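Local coordinates for acyl-CoA dehydrogenase domain protein Tcur3483 (Thermomonospora curvata, PDB 6WY9), which binds the flavin FAD, here in its reduced dihydro form, and probably oxidises CH-CH bonds of its substrates, at residues G78-K81 against E82-G85; R88-S91 against E92-L96; E31-A34 against E35-Y39. All coordinates share one frame; numbering follows the deposited sequence.

How the contacts relate
From the N terminus, the chain meets contact 3 first, a single run of helix 26-41. Contact 1 then turns the loop that follows helix 62-71, and contact 2 starts helix 90-103. Each contact closes only a turn or two of its own chain; they come in series, without nesting or crossing. In space contacts 2 and 3 touch: Leu36 CD1 lies 3.7 Å from Leu96 CA, so helices 26-41 and 90-103 are joined there. Contact 1 meets contact 2 at Gly78 and Gln93 but stays about 10 Å from contact 3 at the nearest atoms. All three belong to the N-terminal helical part of the acyl-CoA dehydrogenase fold.

Contact 1: G78-K81 against E82-G85; sequences GWPK and EYGG
Pro80 and Gly85 are joined by the outer bond of a Schellman motif: Gly85 N gives its hydrogen to Pro80 O at 3.0 Å, while inside it Gly84 N reaches Lys81 O, also at 3.0 Å. Gly84 sits at positive phi (92°), the backbone twist that lets the chain turn back on itself here. Pro80 O carries a second donor, Tyr83 N, which closes a tight turn around Lys81 and Glu82. The two donors reach this oxygen from opposite faces of its carbonyl plane. Gly84 N stands well above the carbonyl plane of Lys81, 73° out of it.

Beside the motif, Gly85 has no side chain, and its CA can settle 3.7 Å from Trp79 CB. With CG beside the backbone N and opposite the carbonyl carbon (chi1 -83°), the indole brings CE3 to 3.8 Å from Tyr83 O, which lies at the ring edge, near the ring plane. Its own polar atom, NE1, is satisfied by Val112 O, and the Trp79 side chain also touches Leu132 and Ile135 of helix 125-136. Tyr83 OH has a weak hydrogen bond to Lys128 NZ on that helix.

The Lys81 amide lies close to the Glu82 carboxylate, but the angle is too poor for a bond. Gly85 O is approached by carbon, Lys81 CA coming within 3.0 Å in a CA-H...O contact. Pro80 CG meets the edge of the Tyr83 ring, near its plane, 3.3 Å from Tyr83 CD2, a close approach.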
ATOM      1  N   GLY A  78      14.845  21.033 -29.157  1.00 72.17           N
ATOM      2  CA  GLY A  78      13.397  20.962 -29.186  1.00 71.82           C
ATOM      3  C   GLY A  78      12.692  22.298 -29.333  1.00 72.73           C
ATOM      4  O   GLY A  78      11.462  22.346 -29.412  1.00 75.23           O
ATOM      5  N   TRP A  79      13.435  23.399 -29.366  1.00 71.90           N
ATOM      6  CA  TRP A  79      12.783  24.691 -29.516  1.00 75.44           C
ATOM      7  C   TRP A  79      12.230  24.858 -30.933  1.00 78.56           C
ATOM      8  O   TRP A  79      12.775  24.305 -31.894  1.00 76.62           O
ATOM      9  CB  TRP A  79      13.764  25.817 -29.232  1.00 77.46           C
ATOM     10  CG  TRP A  79      13.939  26.162 -27.788  1.00 79.47           C
ATOM     11  CD1 TRP A  79      13.609  25.398 -26.707  1.00 78.49           C
ATOM     12  CD2 TRP A  79      14.478  27.386 -27.272  1.00 82.49           C
ATOM     13  NE1 TRP A  79      13.913  26.072 -25.542  1.00 79.45           N
ATOM     14  CE2 TRP A  79      14.450  27.292 -25.862  1.00 81.77           C
ATOM     15  CE3 TRP A  79      14.982  28.552 -27.864  1.00 85.77           C
ATOM     16  CZ2 TRP A  79      14.915  28.316 -25.035  1.00 83.02           C
ATOM     17  CZ3 TRP A  79      15.438  29.571 -27.042  1.00 87.00           C
ATOM     18  CH2 TRP A  79      15.406  29.441 -25.641  1.00 85.40           C
ATOM     19  N   PRO A  80      11.173  25.642 -31.099  1.00 84.24           N
ATOM     20  CA  PRO A  80      10.708  25.954 -32.458  1.00 88.95           C
ATOM     21  C   PRO A  80      11.809  26.642 -33.249  1.00 91.31           C
ATOM     22  O   PRO A  80      12.570  27.447 -32.710  1.00 91.33           O
ATOM     23  CB  PRO A  80       9.515  26.888 -32.220  1.00 92.94           C
ATOM     24  CG  PRO A  80       9.751  27.479 -30.854  1.00 91.63           C
ATOM     25  CD  PRO A  80      10.449  26.404 -30.064  1.00 86.63           C
ATOM     26  N   LYS A  81      11.895  26.335 -34.546  1.00 93.79           N
ATOM     27  CA  LYS A  81      12.910  27.019 -35.343  1.00 95.83           C
ATOM     28  C   LYS A  81      12.621  28.513 -35.486  1.00 98.54           C
ATOM     29  O   LYS A  81      13.535  29.284 -35.793  1.00 98.98           O
ATOM     30  CB  LYS A  81      13.054  26.360 -36.710  1.00 98.88           C
ATOM     31  CG  LYS A  81      14.322  26.782 -37.432  1.00102.08           C
ATOM     32  CD  LYS A  81      14.940  25.636 -38.209  1.00102.45           C
ATOM     33  CE  LYS A  81      15.775  26.177 -39.359  1.00107.04           C
ATOM     34  NZ  LYS A  81      16.184  25.105 -40.298  1.00106.89           N
ATOM     35  N   GLU A  82      11.379  28.941 -35.254  1.00101.27           N
ATOM     36  CA  GLU A  82      11.074  30.370 -35.199  1.00102.74           C
ATOM     37  C   GLU A  82      11.954  31.082 -34.182  1.00 98.16           C
ATOM     38  O   GLU A  82      12.346  32.237 -34.385  1.00 98.54           O
ATOM     39  CB  GLU A  82       9.595  30.583 -34.853  1.00107.16           C
ATOM     40  CG  GLU A  82       8.599  29.784 -35.713  1.00111.25           C
ATOM     41  CD  GLU A  82       8.682  28.261 -35.502  1.00108.88           C
ATOM     42  OE1 GLU A  82       9.766  27.671 -35.717  1.00104.93           O
ATOM     43  OE2 GLU A  82       7.663  27.651 -35.112  1.00110.13           O
ATOM     44  N   TYR A  83      12.286  30.410 -33.086  1.00 94.47           N
ATOM     45  CA  TYR A  83      13.099  31.015 -32.047  1.00 92.74           C
ATOM     46  C   TYR A  83      14.518  30.474 -32.055  1.00 89.38           C
ATOM     47  O   TYR A  83      15.213  30.542 -31.037  1.00 87.83           O
ATOM     48  CB  TYR A  83      12.441  30.816 -30.688  1.00 89.56           C
ATOM     49  CG  TYR A  83      11.107  31.516 -30.529  1.00 90.95           C
ATOM     50  CD1 TYR A  83      11.039  32.861 -30.222  1.00 92.98           C
ATOM     51  CD2 TYR A  83       9.920  30.812 -30.639  1.00 91.32           C
ATOM     52  CE1 TYR A  83       9.813  33.489 -30.039  1.00 98.35           C
ATOM     53  CE2 TYR A  83       8.712  31.419 -30.465  1.00 96.04           C
ATOM     54  CZ  TYR A  83       8.656  32.751 -30.164  1.00101.50           C
ATOM     55  OH  TYR A  83       7.427  33.327 -29.995  1.00112.01           O
ATOM     56  N   GLY A  84      14.953  29.929 -33.188  1.00 88.74           N
ATOM     57  CA  GLY A  84      16.314  29.474 -33.371  1.00 85.86           C
ATOM     58  C   GLY A  84      16.567  28.031 -33.032  1.00 82.53           C
ATOM     59  O   GLY A  84      17.729  27.611 -33.036  1.00 78.83           O
ATOM     60  N   GLY A  85      15.533  27.255 -32.730  1.00 85.59           N
ATOM     61  CA  GLY A  85      15.736  25.866 -32.362  1.00 85.98           C
ATOM     62  C   GLY A  85      15.606  24.933 -33.556  1.00 89.68           C
ATOM     63  O   GLY A  85      15.257  25.352 -34.668  1.00 93.46           O
TER

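Contact 2: R88-S91 against E92-L96; sequences RSIS and EQYVL
Ser89 and Glu92 grip each other in both directions, and this makes the tight part of the contact. Glu92 OE1 takes two hydrogen bonds from the one serine, from Ser89 N and from Ser89 OG, each at 3.0 Å. The amide bond is almost straight (174°), and both donors come to the anti side of the oxygen, the hydroxyl nearer the carboxylate plane than the amide. In return Glu92 N points at Ser89 OG, though at 3.5 Å this capping bond is weak. The serine can play both parts because its OG stands between the backbone N and the carbonyl carbon (chi1 64°), where it meets Glu92 OE1 and, weakly, Glu92 N.

From the first helical residue on, regular i to i+4 bonds run: Tyr94 N to Ile90 O at 2.9 Å and Val95 N to Ser91 O at 3.1 Å. Ile90 and Tyr94 run side by side in the same direction, with Ile90 CG2 4.0 Å from Tyr94 CE2. Ile90 also leans on Trp313 and Thr316 of helix 292-321.

The solvent side is looser. Arg88 is exposed, and its bent chain passes the carboxylate so that NH1 makes a salt bridge to Glu92 OE2 at 2.9 Å, through the syn lone pair. The two flat groups are turned 73° against each other; of the guanidinium nitrogens NH1 alone bonds to OE2, by a bent N-H, and OE2 lies tilted from the guanidinium plane. Arg88 NE has a further weak bond to Gln86.

With Ser89 as N-cap and Glu92 three residues on, the arrangement is the capping box that begins helix 90-103.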
ATOM      1  N   ARG A  88      12.888  19.661 -33.278  1.00 72.90           N
ATOM      2  CA  ARG A  88      12.834  18.203 -33.256  1.00 75.74           C
ATOM      3  C   ARG A  88      11.639  17.697 -32.441  1.00 74.35           C
ATOM      4  O   ARG A  88      11.060  18.407 -31.612  1.00 75.19           O
ATOM      5  CB  ARG A  88      14.131  17.629 -32.691  1.00 79.26           C
ATOM      6  CG  ARG A  88      15.365  17.954 -33.523  1.00 85.48           C
ATOM      7  CD  ARG A  88      15.434  17.115 -34.805  1.00 91.45           C
ATOM      8  NE  ARG A  88      16.649  17.378 -35.578  1.00 96.63           N
ATOM      9  CZ  ARG A  88      17.148  16.555 -36.499  1.00100.14           C
ATOM     10  NH1 ARG A  88      16.544  15.400 -36.764  1.00100.68           N
ATOM     11  NH2 ARG A  88      18.259  16.877 -37.148  1.00101.89           N
ATOM     12  N   SER A  89      11.284  16.438 -32.682  1.00 71.98           N
ATOM     13  CA  SER A  89      10.073  15.849 -32.132  1.00 71.91           C
ATOM     14  C   SER A  89      10.266  15.427 -30.677  1.00 72.28           C
ATOM     15  O   SER A  89      11.380  15.393 -30.143  1.00 70.28           O
ATOM     16  CB  SER A  89       9.654  14.636 -32.952  1.00 69.98           C
ATOM     17  OG  SER A  89      10.646  13.628 -32.843  1.00 66.07           O
ATOM     18  N   ILE A  90       9.145  15.071 -30.046  1.00 75.02           N
ATOM     19  CA  ILE A  90       9.149  14.682 -28.639  1.00 75.03           C
ATOM     20  C   ILE A  90       9.962  13.416 -28.430  1.00 75.56           C
ATOM     21  O   ILE A  90      10.706  13.289 -27.448  1.00 74.69           O
ATOM     22  CB  ILE A  90       7.708  14.494 -28.144  1.00 75.08           C
ATOM     23  CG1 ILE A  90       6.970  15.818 -28.195  1.00 76.94           C
ATOM     24  CG2 ILE A  90       7.719  13.952 -26.738  1.00 73.32           C
ATOM     25  CD1 ILE A  90       5.525  15.706 -27.787  1.00 80.48           C
ATOM     26  N   SER A  91       9.776  12.434 -29.313  1.00 76.83           N
ATOM     27  CA  SER A  91      10.598  11.233 -29.292  1.00 76.77           C
ATOM     28  C   SER A  91      12.084  11.578 -29.267  1.00 71.61           C
ATOM     29  O   SER A  91      12.828  11.097 -28.409  1.00 69.74           O
ATOM     30  CB  SER A  91      10.248  10.371 -30.506  1.00 80.57           C
ATOM     31  OG  SER A  91       8.845  10.133 -30.509  1.00 85.66           O
ATOM     32  N   GLU A  92      12.532  12.426 -30.203  1.00 70.40           N
ATOM     33  CA  GLU A  92      13.941  12.819 -30.229  1.00 67.94           C
ATOM     34  C   GLU A  92      14.331  13.589 -28.964  1.00 63.50           C
ATOM     35  O   GLU A  92      15.419  13.377 -28.401  1.00 59.24           O
ATOM     36  CB  GLU A  92      14.236  13.657 -31.479  1.00 72.10           C
ATOM     37  CG  GLU A  92      14.034  12.937 -32.822  1.00 76.26           C
ATOM     38  CD  GLU A  92      14.075  13.890 -34.026  1.00 81.98           C
ATOM     39  OE1 GLU A  92      13.086  14.612 -34.279  1.00 86.15           O
ATOM     40  OE2 GLU A  92      15.103  13.925 -34.728  1.00 83.27           O
ATOM     41  N   GLN A  93      13.459  14.496 -28.506  1.00 63.27           N
ATOM     42  CA  GLN A  93      13.743  15.239 -27.286  1.00 62.91           C
ATOM     43  C   GLN A  93      13.973  14.299 -26.111  1.00 61.74           C
ATOM     44  O   GLN A  93      14.855  14.538 -25.271  1.00 59.61           O
ATOM     45  CB  GLN A  93      12.598  16.227 -26.983  1.00 66.43           C
ATOM     46  CG  GLN A  93      12.293  17.183 -28.129  1.00 69.27           C
ATOM     47  CD  GLN A  93      11.207  18.209 -27.806  1.00 74.12           C
ATOM     48  OE1 GLN A  93      10.962  19.128 -28.591  1.00 77.74           O
ATOM     49  NE2 GLN A  93      10.558  18.059 -26.652  1.00 74.10           N
ATOM     50  N   TYR A  94      13.185  13.227 -26.017  1.00 63.75           N
ATOM     51  CA  TYR A  94      13.342  12.338 -24.866  1.00 66.35           C
ATOM     52  C   TYR A  94      14.632  11.543 -24.962  1.00 62.98           C
ATOM     53  O   TYR A  94      15.284  11.286 -23.937  1.00 62.78           O
ATOM     54  CB  TYR A  94      12.141  11.398 -24.731  1.00 71.48           C
ATOM     55  CG  TYR A  94      11.068  11.986 -23.854  1.00 77.01           C
ATOM     56  CD1 TYR A  94      11.404  12.865 -22.827  1.00 79.18           C
ATOM     57  CD2 TYR A  94       9.720  11.704 -24.067  1.00 79.63           C
ATOM     58  CE1 TYR A  94      10.423  13.448 -22.014  1.00 82.14           C
ATOM     59  CE2 TYR A  94       8.730  12.274 -23.257  1.00 82.58           C
ATOM     60  CZ  TYR A  94       9.093  13.144 -22.239  1.00 83.79           C
ATOM     61  OH  TYR A  94       8.139  13.701 -21.421  1.00 87.16           O
ATOM     62  N   VAL A  95      15.020  11.148 -26.181  1.00 60.14           N
ATOM     63  CA  VAL A  95      16.309  10.471 -26.337  1.00 57.23           C
ATOM     64  C   VAL A  95      17.418  11.370 -25.814  1.00 54.88           C
ATOM     65  O   VAL A  95      18.284  10.933 -25.052  1.00 54.59           O
ATOM     66  CB  VAL A  95      16.561  10.061 -27.799  1.00 56.82           C
ATOM     67  CG1 VAL A  95      17.893   9.316 -27.901  1.00 54.54           C
ATOM     68  CG2 VAL A  95      15.437   9.176 -28.352  1.00 58.18           C
ATOM     69  N   LEU A  96      17.384  12.655 -26.186  1.00 53.78           N
ATOM     70  CA  LEU A  96      18.375  13.608 -25.687  1.00 53.57           C
ATOM     71  C   LEU A  96      18.393  13.658 -24.151  1.00 53.31           C
ATOM     72  O   LEU A  96      19.444  13.461 -23.522  1.00 52.42           O
ATOM     73  CB  LEU A  96      18.109  14.980 -26.295  1.00 55.14           C
ATOM     74  CG  LEU A  96      18.953  16.140 -25.737  1.00 56.95           C
ATOM     75  CD1 LEU A  96      20.428  15.841 -25.802  1.00 55.38           C
ATOM     76  CD2 LEU A  96      18.642  17.436 -26.504  1.00 59.61           C
TER

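Contact 3: E31-A34 against E35-Y39; sequences ELRA and ELRAY
Glu35 N binds Glu31 O at 2.9 Å, the shortest polar bond between 31-34 and 35-39. Its N-H points nearly straight at the oxygen (169°). The next three donors repeat the pattern: Leu36 N to Leu32 O at 3.0 Å, then Arg37 N to Arg33 O and Ala38 N to Ala34 O, both slightly longer at 3.2 Å. Every carbonyl of 31-34 is thus taken by the amide four residues on.

On the inner face Leu32 and Leu36 lie side by side and point the same way. Leu32 has its CG anti to the backbone N (chi1 175°), while Leu36 turns its CG beside its own N (chi1 -73°), and these differing rotations bring the branches together, with Leu32 CD1 3.9 Å from Leu36 CD1. Leu36 CG lies 3.5 Å from Leu32 O.

The arrangement is the i/i+4 bonding of an alpha-helix, here helix 26-41 in the helical N-terminal domain of the family. Its apolar side is set against helix 90-103, where Leu32 touches Val95, and both leucines also meet Trp74, in a loop.

Arg33 and Arg37 stand one turn apart and gather round one acid: Arg33 NH1 and Arg37 NH2 both make salt bridges to Glu99 OE2, and Arg33 NH1 has a second in Asp98. The shared carboxylate probably offsets the closeness of the two cations, Arg33 NH1 and Arg37 NH2 being 5.0 Å apart. Arg37 bends twice along its chain, at chi2 and chi3, to get there, and its CG comes 3.2 Å from Arg33 O.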
ATOM      1  N   GLU A  31      20.041   5.897 -34.035  1.00 48.01           N
ATOM      2  CA  GLU A  31      21.242   6.605 -34.474  1.00 46.03           C
ATOM      3  C   GLU A  31      21.466   7.843 -33.617  1.00 46.80           C
ATOM      4  O   GLU A  31      22.608   8.205 -33.304  1.00 44.19           O
ATOM      5  CB  GLU A  31      21.151   7.015 -35.952  1.00 45.42           C
ATOM      6  CG  GLU A  31      21.190   5.901 -36.983  1.00 44.75           C
ATOM      7  CD  GLU A  31      22.544   5.187 -37.027  1.00 45.45           C
ATOM      8  OE1 GLU A  31      23.513   5.720 -36.429  1.00 45.19           O
ATOM      9  OE2 GLU A  31      22.619   4.113 -37.649  1.00 46.00           O
ATOM     10  N   LEU A  32      20.387   8.543 -33.275  1.00 47.21           N
ATOM     11  CA  LEU A  32      20.521   9.693 -32.390  1.00 48.59           C
ATOM     12  C   LEU A  32      21.114   9.271 -31.057  1.00 49.48           C
ATOM     13  O   LEU A  32      22.034   9.911 -30.527  1.00 50.44           O
ATOM     14  CB  LEU A  32      19.155  10.344 -32.180  1.00 50.80           C
ATOM     15  CG  LEU A  32      19.121  11.487 -31.178  1.00 52.00           C
ATOM     16  CD1 LEU A  32      20.030  12.625 -31.660  1.00 51.89           C
ATOM     17  CD2 LEU A  32      17.672  11.935 -31.101  1.00 54.39           C
ATOM     18  N   ARG A  33      20.614   8.163 -30.517  1.00 48.77           N
ATOM     19  CA  ARG A  33      21.151   7.628 -29.277  1.00 51.28           C
ATOM     20  C   ARG A  33      22.658   7.410 -29.390  1.00 51.19           C
ATOM     21  O   ARG A  33      23.422   7.810 -28.509  1.00 52.72           O
ATOM     22  CB  ARG A  33      20.407   6.321 -28.930  1.00 54.06           C
ATOM     23  CG  ARG A  33      20.155   6.108 -27.454  1.00 56.36           C
ATOM     24  CD  ARG A  33      19.297   4.876 -27.088  1.00 57.72           C
ATOM     25  NE  ARG A  33      17.886   5.236 -26.966  1.00 59.81           N
ATOM     26  CZ  ARG A  33      17.368   5.938 -25.948  1.00 64.07           C
ATOM     27  NH1 ARG A  33      18.137   6.376 -24.948  1.00 65.36           N
ATOM     28  NH2 ARG A  33      16.070   6.216 -25.923  1.00 65.36           N
ATOM     29  N   ALA A  34      23.112   6.769 -30.481  1.00 48.58           N
ATOM     30  CA  ALA A  34      24.524   6.391 -30.598  1.00 46.90           C
ATOM     31  C   ALA A  34      25.428   7.611 -30.792  1.00 48.13           C
ATOM     32  O   ALA A  34      26.570   7.640 -30.297  1.00 47.39           O
ATOM     33  CB  ALA A  34      24.710   5.399 -31.760  1.00 44.42           C
ATOM     34  N   GLU A  35      24.940   8.602 -31.553  1.00 46.91           N
ATOM     35  CA  GLU A  35      25.621   9.876 -31.689  1.00 50.57           C
ATOM     36  C   GLU A  35      25.794  10.559 -30.332  1.00 50.85           C
ATOM     37  O   GLU A  35      26.867  11.088 -30.025  1.00 50.95           O
ATOM     38  CB  GLU A  35      24.831  10.785 -32.641  1.00 53.15           C
ATOM     39  CG  GLU A  35      25.325  12.214 -32.642  1.00 58.60           C
ATOM     40  CD  GLU A  35      24.541  13.136 -33.581  1.00 63.36           C
ATOM     41  OE1 GLU A  35      24.968  14.285 -33.775  1.00 66.11           O
ATOM     42  OE2 GLU A  35      23.506  12.718 -34.130  1.00 64.73           O
ATOM     43  N   LEU A  36      24.732  10.609 -29.530  1.00 50.20           N
ATOM     44  CA  LEU A  36      24.835  11.354 -28.274  1.00 53.88           C
ATOM     45  C   LEU A  36      25.783  10.678 -27.288  1.00 57.90           C
ATOM     46  O   LEU A  36      26.428  11.372 -26.494  1.00 60.94           O
ATOM     47  CB  LEU A  36      23.451  11.573 -27.637  1.00 52.14           C
ATOM     48  CG  LEU A  36      22.545  12.618 -28.324  1.00 52.85           C
ATOM     49  CD1 LEU A  36      21.070  12.418 -27.939  1.00 52.35           C
ATOM     50  CD2 LEU A  36      22.999  14.061 -28.020  1.00 53.54           C
ATOM     51  N   ARG A  37      25.909   9.344 -27.327  1.00 59.80           N
ATOM     52  CA  ARG A  37      26.896   8.674 -26.477  1.00 61.39           C
ATOM     53  C   ARG A  37      28.307   9.065 -26.878  1.00 62.21           C
ATOM     54  O   ARG A  37      29.115   9.460 -26.031  1.00 63.25           O
ATOM     55  CB  ARG A  37      26.748   7.154 -26.552  1.00 64.03           C
ATOM     56  CG  ARG A  37      25.360   6.637 -26.262  1.00 64.41           C
ATOM     57  CD  ARG A  37      25.176   6.281 -24.826  1.00 65.18           C
ATOM     58  NE  ARG A  37      25.101   4.858 -24.703  1.00 64.17           N
ATOM     59  CZ  ARG A  37      23.994   4.134 -24.526  1.00 61.20           C
ATOM     60  NH1 ARG A  37      24.118   2.831 -24.443  1.00 59.30           N
ATOM     61  NH2 ARG A  37      22.799   4.686 -24.410  1.00 59.87           N
ATOM     62  N   ALA A  38      28.647   8.913 -28.162  1.00 60.49           N
ATOM     63  CA  ALA A  38      29.943   9.396 -28.617  1.00 60.66           C
ATOM     64  C   ALA A  38      30.183  10.833 -28.136  1.00 60.93           C
ATOM     65  O   ALA A  38      31.258  11.161 -27.608  1.00 63.16           O
ATOM     66  CB  ALA A  38      30.026   9.294 -30.142  1.00 60.69           C
ATOM     67  N   TYR A  39      29.175  11.697 -28.264  1.00 56.90           N
ATOM     68  CA  TYR A  39      29.383  13.106 -27.947  1.00 58.34           C
ATOM     69  C   TYR A  39      29.663  13.321 -26.456  1.00 61.86           C
ATOM     70  O   TYR A  39      30.651  13.979 -26.083  1.00 63.64           O
ATOM     71  CB  TYR A  39      28.160  13.912 -28.374  1.00 56.58           C
ATOM     72  CG  TYR A  39      28.181  15.342 -27.900  1.00 57.32           C
ATOM     73  CD1 TYR A  39      29.058  16.269 -28.461  1.00 58.71           C
ATOM     74  CD2 TYR A  39      27.305  15.779 -26.916  1.00 57.70           C
ATOM     75  CE1 TYR A  39      29.066  17.617 -28.036  1.00 59.83           C
ATOM     76  CE2 TYR A  39      27.300  17.134 -26.484  1.00 58.80           C
ATOM     77  CZ  TYR A  39      28.190  18.036 -27.045  1.00 60.15           C
ATOM     78  OH  TYR A  39      28.203  19.362 -26.634  1.00 61.09           O
TER